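Local coordinates for TRAP solute Binding Protein (Uncultured marine bacterium, PDB 5I7I) that binds aromatic acids such as 3-hydroxybenzoate, probably delivering them to a TRAP-type membrane transporter as its extracytoplasmic solute receptor, at residues 158-161 with 162-165; 169-172 with 173-176; 312-315 with 316-319. All coordinates share one frame; numbering follows the deposited sequence.

Interaction 1 of 3, residues 158-161 with 162-165; sequences SAAD and LNGM
Two successive i to i+3 backbone bonds wind the chain from Ala159 to Asn163, Leu162 N donating to Ala159 O at 2.9 Å and Asn163 N to Ala160 O at 3.1 Å, after which a type II beta turn spans Leu162 to Met165. Ala160 O also lies beside the side chain of Asn163, whose CG is anti to its own carbonyl carbon (chi1 -68°). This torsion lays the amide back over the preceding turn, with Asn163 CG 3.3 Å from Ala160 O and Asn163 ND2 4.0 Å from Ala160 CB. Two waters work along this exposed edge: one lies 2.9 Å from both Ala160 O and Asn163 O, bridging them, while the other accepts from Asn163 ND2 at 2.6 Å and reaches Ala160 O only weakly. Leu162 turns the other way, its CB 3.3 Å from Ala159 O and its branched end buried against Ile156 and Leu181. Asp161 bends back toward the start of the turn, where OD2 takes a weak bond from Ser158 N; its main partner is the ammonium of Lys157, in a salt bridge. Gly164 occupies the third position of the beta turn with positive phi (81°), a backbone shape that glycine adopts readily. The whole is a turn with helical backbone angles running into a type II turn, a surface connection that leads from strand 148-151 into strand 166-169 of the six-stranded sheet.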
# COMPACT_ATOMS: atom_id res chain seq x y z
N SER A 158 -14.75 0.59 -19.36
CA SER A 158 -15.42 1.77 -18.83
C SER A 158 -16.03 1.36 -17.50
O SER A 158 -16.14 0.18 -17.17
CB SER A 158 -16.51 2.30 -19.77
OG SER A 158 -17.64 1.45 -19.74
N ALA A 159 -16.46 2.37 -16.74
CA ALA A 159 -17.14 2.14 -15.47
C ALA A 159 -18.32 1.20 -15.61
O ALA A 159 -18.56 0.35 -14.74
CB ALA A 159 -17.60 3.47 -14.88
N ALA A 160 -19.10 1.33 -16.69
CA ALA A 160 -20.29 0.51 -16.83
C ALA A 160 -19.95 -0.97 -16.85
O ALA A 160 -20.79 -1.80 -16.46
CB ALA A 160 -21.03 0.89 -18.11
N ASP A 161 -18.76 -1.34 -17.33
CA ASP A 161 -18.38 -2.75 -17.36
C ASP A 161 -18.22 -3.32 -15.96
O ASP A 161 -18.23 -4.55 -15.81
CB ASP A 161 -17.09 -2.95 -18.14
CG ASP A 161 -17.26 -2.69 -19.61
OD1 ASP A 161 -18.37 -2.92 -20.14
OD2 ASP A 161 -16.27 -2.29 -20.25
N LEU A 162 -18.07 -2.48 -14.95
CA LEU A 162 -18.00 -2.94 -13.58
C LEU A 162 -19.36 -3.14 -12.93
O LEU A 162 -19.41 -3.72 -11.84
CB LEU A 162 -17.22 -1.93 -12.74
CG LEU A 162 -15.74 -1.81 -13.08
CD1 LEU A 162 -15.17 -0.61 -12.38
CD2 LEU A 162 -15.00 -3.07 -12.69
N ASN A 163 -20.45 -2.68 -13.55
CA ASN A 163 -21.77 -2.85 -12.95
C ASN A 163 -22.04 -4.31 -12.65
O ASN A 163 -21.88 -5.19 -13.51
CB ASN A 163 -22.84 -2.31 -13.89
CG ASN A 163 -22.79 -0.79 -14.03
OD1 ASN A 163 -22.18 -0.09 -13.21
ND2 ASN A 163 -23.41 -0.27 -15.08
N GLY A 164 -22.45 -4.58 -11.42
CA GLY A 164 -22.79 -5.91 -10.99
C GLY A 164 -21.60 -6.77 -10.60
O GLY A 164 -21.80 -7.87 -10.09
N MET A 165 -20.37 -6.31 -10.85
CA MET A 165 -19.17 -7.10 -10.58
C MET A 165 -18.76 -6.92 -9.13
O MET A 165 -18.65 -5.79 -8.64
CB MET A 165 -18.03 -6.63 -11.49
CG MET A 165 -18.32 -6.79 -12.97
SD MET A 165 -18.13 -8.48 -13.57
CE MET A 165 -16.35 -8.62 -13.65
O HOH W 1 -21.44 -4.58 -16.29
O HOH W 2 -24.03 -1.51 -17.30

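Interaction 2 of 3, residues 169-172 with 173-176; sequences GPTR and VITK. With 3HB (3-hydroxybenzoic acid), chain C.
Thr171 and Thr175 each hold OG1 between their own backbone N and carbonyl carbon (chi1 75° and 53°), which lets Thr171 OG1 look along the chain to Ile174 N and turns Thr175 OG1 back to the carbonyls of the preceding turn. Ile174 N meets Thr171 OG1 at 3.2 Å in a nearly straight bond, with an N-H...O angle of 169°. Thr171 is thus the N-cap of helix 172-180, its hydroxyl satisfying an amide of the first turn; the same oxygen is also hydrogen-bonded to the carboxylate of Glu106. Thr175 N closes the first regular turn on Thr171 O at 2.9 Å, while Thr175 OG1 lies 3.1 Å from Thr171 O and 3.0 Å from Arg172 O, so that its single proton has two carbonyls to choose from. The methyl of Thr175, CG2, packs 3.9 Å from the bare Gly169 CA. Such a strand-turn-helix passage, out of strand 166-169 and into the helix, places Pro170 in the ligand pocket. Pro170 CD rests 3.8 Å from Ile174 CG2, and both residues also touch Val206. Pro170 CB lies against the carboxylate of 3-hydroxybenzoate, 3.5 Å from its O2', a carbon-to-oxygen contact; the ligand is also hydrogen-bonded to Arg168, Tyr94 and Glu210. On the exposed flank Arg172 and Lys176 run side by side in the same direction, Arg172 CG 4.0 Å from Lys176 CE.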
# COMPACT_ATOMS: atom_id res chain seq x y z
N GLY A 169 -11.36 -4.66 -2.86
CA GLY A 169 -10.39 -3.64 -2.59
C GLY A 169 -9.74 -3.86 -1.24
O GLY A 169 -10.25 -4.60 -0.40
N PRO A 170 -8.61 -3.18 -0.99
CA PRO A 170 -7.82 -3.43 0.24
C PRO A 170 -8.30 -2.68 1.46
O PRO A 170 -7.97 -3.10 2.59
CB PRO A 170 -6.41 -2.94 -0.14
CG PRO A 170 -6.67 -1.89 -1.18
CD PRO A 170 -7.81 -2.44 -1.99
N THR A 171 -9.01 -1.56 1.30
CA THR A 171 -9.36 -0.68 2.40
C THR A 171 -10.71 -0.05 2.12
O THR A 171 -11.24 -0.13 1.01
CB THR A 171 -8.37 0.48 2.55
OG1 THR A 171 -8.62 1.41 1.50
CG2 THR A 171 -6.93 -0.01 2.48
N ARG A 172 -11.24 0.61 3.14
CA ARG A 172 -12.54 1.24 3.02
C ARG A 172 -12.54 2.34 1.97
O ARG A 172 -13.52 2.49 1.24
CB ARG A 172 -12.94 1.80 4.39
CG ARG A 172 -14.35 2.33 4.43
CD ARG A 172 -14.75 2.60 5.88
NE ARG A 172 -14.87 1.37 6.67
CZ ARG A 172 -15.13 1.34 7.97
NH1 ARG A 172 -15.28 2.48 8.65
NH2 ARG A 172 -15.24 0.18 8.61
N VAL A 173 -11.48 3.14 1.91
CA VAL A 173 -11.43 4.18 0.89
C VAL A 173 -11.46 3.57 -0.50
O VAL A 173 -12.19 4.05 -1.39
CB VAL A 173 -10.21 5.10 1.11
CG1 VAL A 173 -10.20 6.22 0.09
CG2 VAL A 173 -10.22 5.68 2.51
N ILE A 174 -10.68 2.51 -0.73
CA ILE A 174 -10.63 1.95 -2.07
C ILE A 174 -11.91 1.22 -2.42
O ILE A 174 -12.34 1.24 -3.58
CB ILE A 174 -9.38 1.07 -2.26
CG1 ILE A 174 -8.10 1.85 -1.92
CG2 ILE A 174 -9.31 0.59 -3.69
CD1 ILE A 174 -7.99 3.20 -2.60
N THR A 175 -12.56 0.57 -1.46
CA THR A 175 -13.84 -0.04 -1.79
C THR A 175 -14.88 1.02 -2.11
O THR A 175 -15.72 0.83 -3.00
CB THR A 175 -14.32 -0.97 -0.68
OG1 THR A 175 -14.32 -0.32 0.59
CG2 THR A 175 -13.43 -2.21 -0.61
N LYS A 176 -14.87 2.15 -1.40
CA LYS A 176 -15.77 3.23 -1.77
C LYS A 176 -15.51 3.73 -3.18
O LYS A 176 -16.45 4.07 -3.91
CB LYS A 176 -15.69 4.36 -0.74
CG LYS A 176 -16.34 4.00 0.56
CD LYS A 176 -16.27 5.14 1.54
CE LYS A 176 -17.03 4.82 2.79
NZ LYS A 176 -16.80 5.85 3.83
C1' 3HB C . -3.27 -5.04 -1.07
O1' 3HB C . -3.91 -4.63 -2.07
O2' 3HB C . -3.87 -5.37 -0.02
C1 3HB C . -1.75 -5.20 -1.14
C2 3HB C . -1.06 -4.68 -2.23
C3 3HB C . 0.30 -4.82 -2.32
C4 3HB C . 0.99 -5.50 -1.34
C5 3HB C . 0.30 -6.01 -0.24
C6 3HB C . -1.07 -5.87 -0.14
O3 3HB C . 0.96 -4.31 -3.41

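Interaction 3 of 3, residues 312-315 with 316-319; sequences KDWI and KSAN
Trp314 and Ala318 form the close-packed part of this helical contact: the methyl CB of Ala318 sits over one face of the Trp314 indole, 3.8 Å from the centroid of the six-membered ring and 16° off its normal, a CH-pi contact. The ring lies above the following turn because CG is anti to the backbone N (chi1 -173°). Ser317 has two conformers; in the one described, Ser317 OG covers the same face nearer the pyrrole end, 3.7 Å from Trp314 CD1, donates to Trp314 O at 2.8 Å, in the carbonyl plane and on a lone pair, and is further bonded to Arg321. Ala318 N also donates to Trp314 O at 2.8 Å, so in that conformer one carbonyl is gripped twice. Replacing Trp314 with an alanine would probably leave Glu103 without the indole N-H it now accepts and strip the Ala318 methyl of the ring that roofs it. On the solvent side, Lys312, Asp313 and Lys316 are exposed and little but backbone bonds joins the turns: Lys312 NZ pairs with its neighbour Asp313 OD1 in a 3.1 Å salt bridge, met on the syn side, and the long chain of Lys316 leads outward. Asn319 lies between these extremes, Asn319 CG folded to 3.3 Å from Ile315 O and OD1 accepting from Gly325 N, at the start of the next helix. Within the fold, this end of helix 297-320 presses Trp314 and Ile315 onto Val329 of helix 325-339, and Trp314 further onto the loop residues Ala104 and Leu107.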
# COMPACT_ATOMS: atom_id res chain seq x y z
N LYS A 312 -14.66 14.85 -2.70
CA LYS A 312 -15.52 15.80 -2.01
C LYS A 312 -16.06 15.21 -0.71
O LYS A 312 -16.05 15.86 0.34
CB LYS A 312 -16.67 16.18 -2.96
CG LYS A 312 -17.80 16.94 -2.33
CD LYS A 312 -18.97 17.13 -3.30
CE LYS A 312 -19.71 15.81 -3.61
NZ LYS A 312 -20.87 15.55 -2.70
N ASP A 313 -16.57 13.98 -0.78
CA ASP A 313 -17.13 13.36 0.41
C ASP A 313 -16.05 13.04 1.43
O ASP A 313 -16.30 13.10 2.64
CB ASP A 313 -17.92 12.10 0.04
CG ASP A 313 -19.18 12.42 -0.75
OD1 ASP A 313 -19.68 13.57 -0.67
OD2 ASP A 313 -19.69 11.49 -1.40
N TRP A 314 -14.85 12.68 0.96
CA TRP A 314 -13.75 12.44 1.90
C TRP A 314 -13.40 13.70 2.66
O TRP A 314 -13.23 13.67 3.89
CB TRP A 314 -12.50 11.86 1.21
CG TRP A 314 -11.52 11.50 2.26
CD1 TRP A 314 -11.49 10.34 2.96
CD2 TRP A 314 -10.49 12.35 2.82
NE1 TRP A 314 -10.52 10.39 3.92
CE2 TRP A 314 -9.88 11.60 3.85
CE3 TRP A 314 -10.04 13.65 2.57
CZ2 TRP A 314 -8.83 12.11 4.62
CZ3 TRP A 314 -8.99 14.15 3.32
CH2 TRP A 314 -8.40 13.38 4.33
N ILE A 315 -13.31 14.83 1.97
CA ILE A 315 -12.99 16.09 2.64
C ILE A 315 -14.00 16.38 3.74
O ILE A 315 -13.64 16.70 4.87
CB ILE A 315 -12.87 17.22 1.60
CG1 ILE A 315 -11.58 17.06 0.80
CG2 ILE A 315 -12.93 18.60 2.25
CD1 ILE A 315 -11.47 17.97 -0.42
N LYS A 316 -15.29 16.20 3.44
CA LYS A 316 -16.30 16.40 4.47
C LYS A 316 -16.11 15.43 5.64
O LYS A 316 -16.23 15.82 6.80
CB LYS A 316 -17.68 16.23 3.85
CG LYS A 316 -18.81 16.05 4.86
CD LYS A 316 -19.89 17.06 4.70
CE LYS A 316 -20.92 16.94 5.82
NZ LYS A 316 -21.46 18.28 6.18
N SER A 317 -15.81 14.16 5.34
CA SER A 317 -15.61 13.15 6.39
C SER A 317 -14.39 13.44 7.24
O SER A 317 -14.37 13.14 8.45
CB SER A 317 -15.47 11.75 5.77
OG SER A 317 -14.14 11.47 5.34
N ALA A 318 -13.36 14.04 6.64
CA ALA A 318 -12.19 14.45 7.41
C ALA A 318 -12.53 15.63 8.31
O ALA A 318 -12.17 15.63 9.49
CB ALA A 318 -11.07 14.81 6.44
N ASN A 319 -13.27 16.60 7.79
CA ASN A 319 -13.76 17.70 8.60
C ASN A 319 -14.51 17.16 9.82
O ASN A 319 -14.31 17.64 10.95
CB ASN A 319 -14.71 18.57 7.78
CG ASN A 319 -14.02 19.44 6.74
OD1 ASN A 319 -12.80 19.47 6.63
ND2 ASN A 319 -14.83 20.14 5.97

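Overall arrangement
The three local contacts follow one another along the chain. Interaction 1 passes directly through strand 166-169 into interaction 2, their centres 16 Å apart, so that the strand joins a surface turn to the buried ligand pocket. Interaction 2 is the one that touches 3-hydroxybenzoate, and its helix cap lies next to the strand bearing Arg168. Interaction 3, far later in sequence, returns close to it: the centres are 15 Å apart and the nearest atoms about 5 Å, without touching. Glu103 and Glu106, a few residues apart, bond to Trp314 of interaction 3 and Thr171 of interaction 2, linking both to one loop. Interactions 1 and 3 stand farther apart, 25 Å between centres.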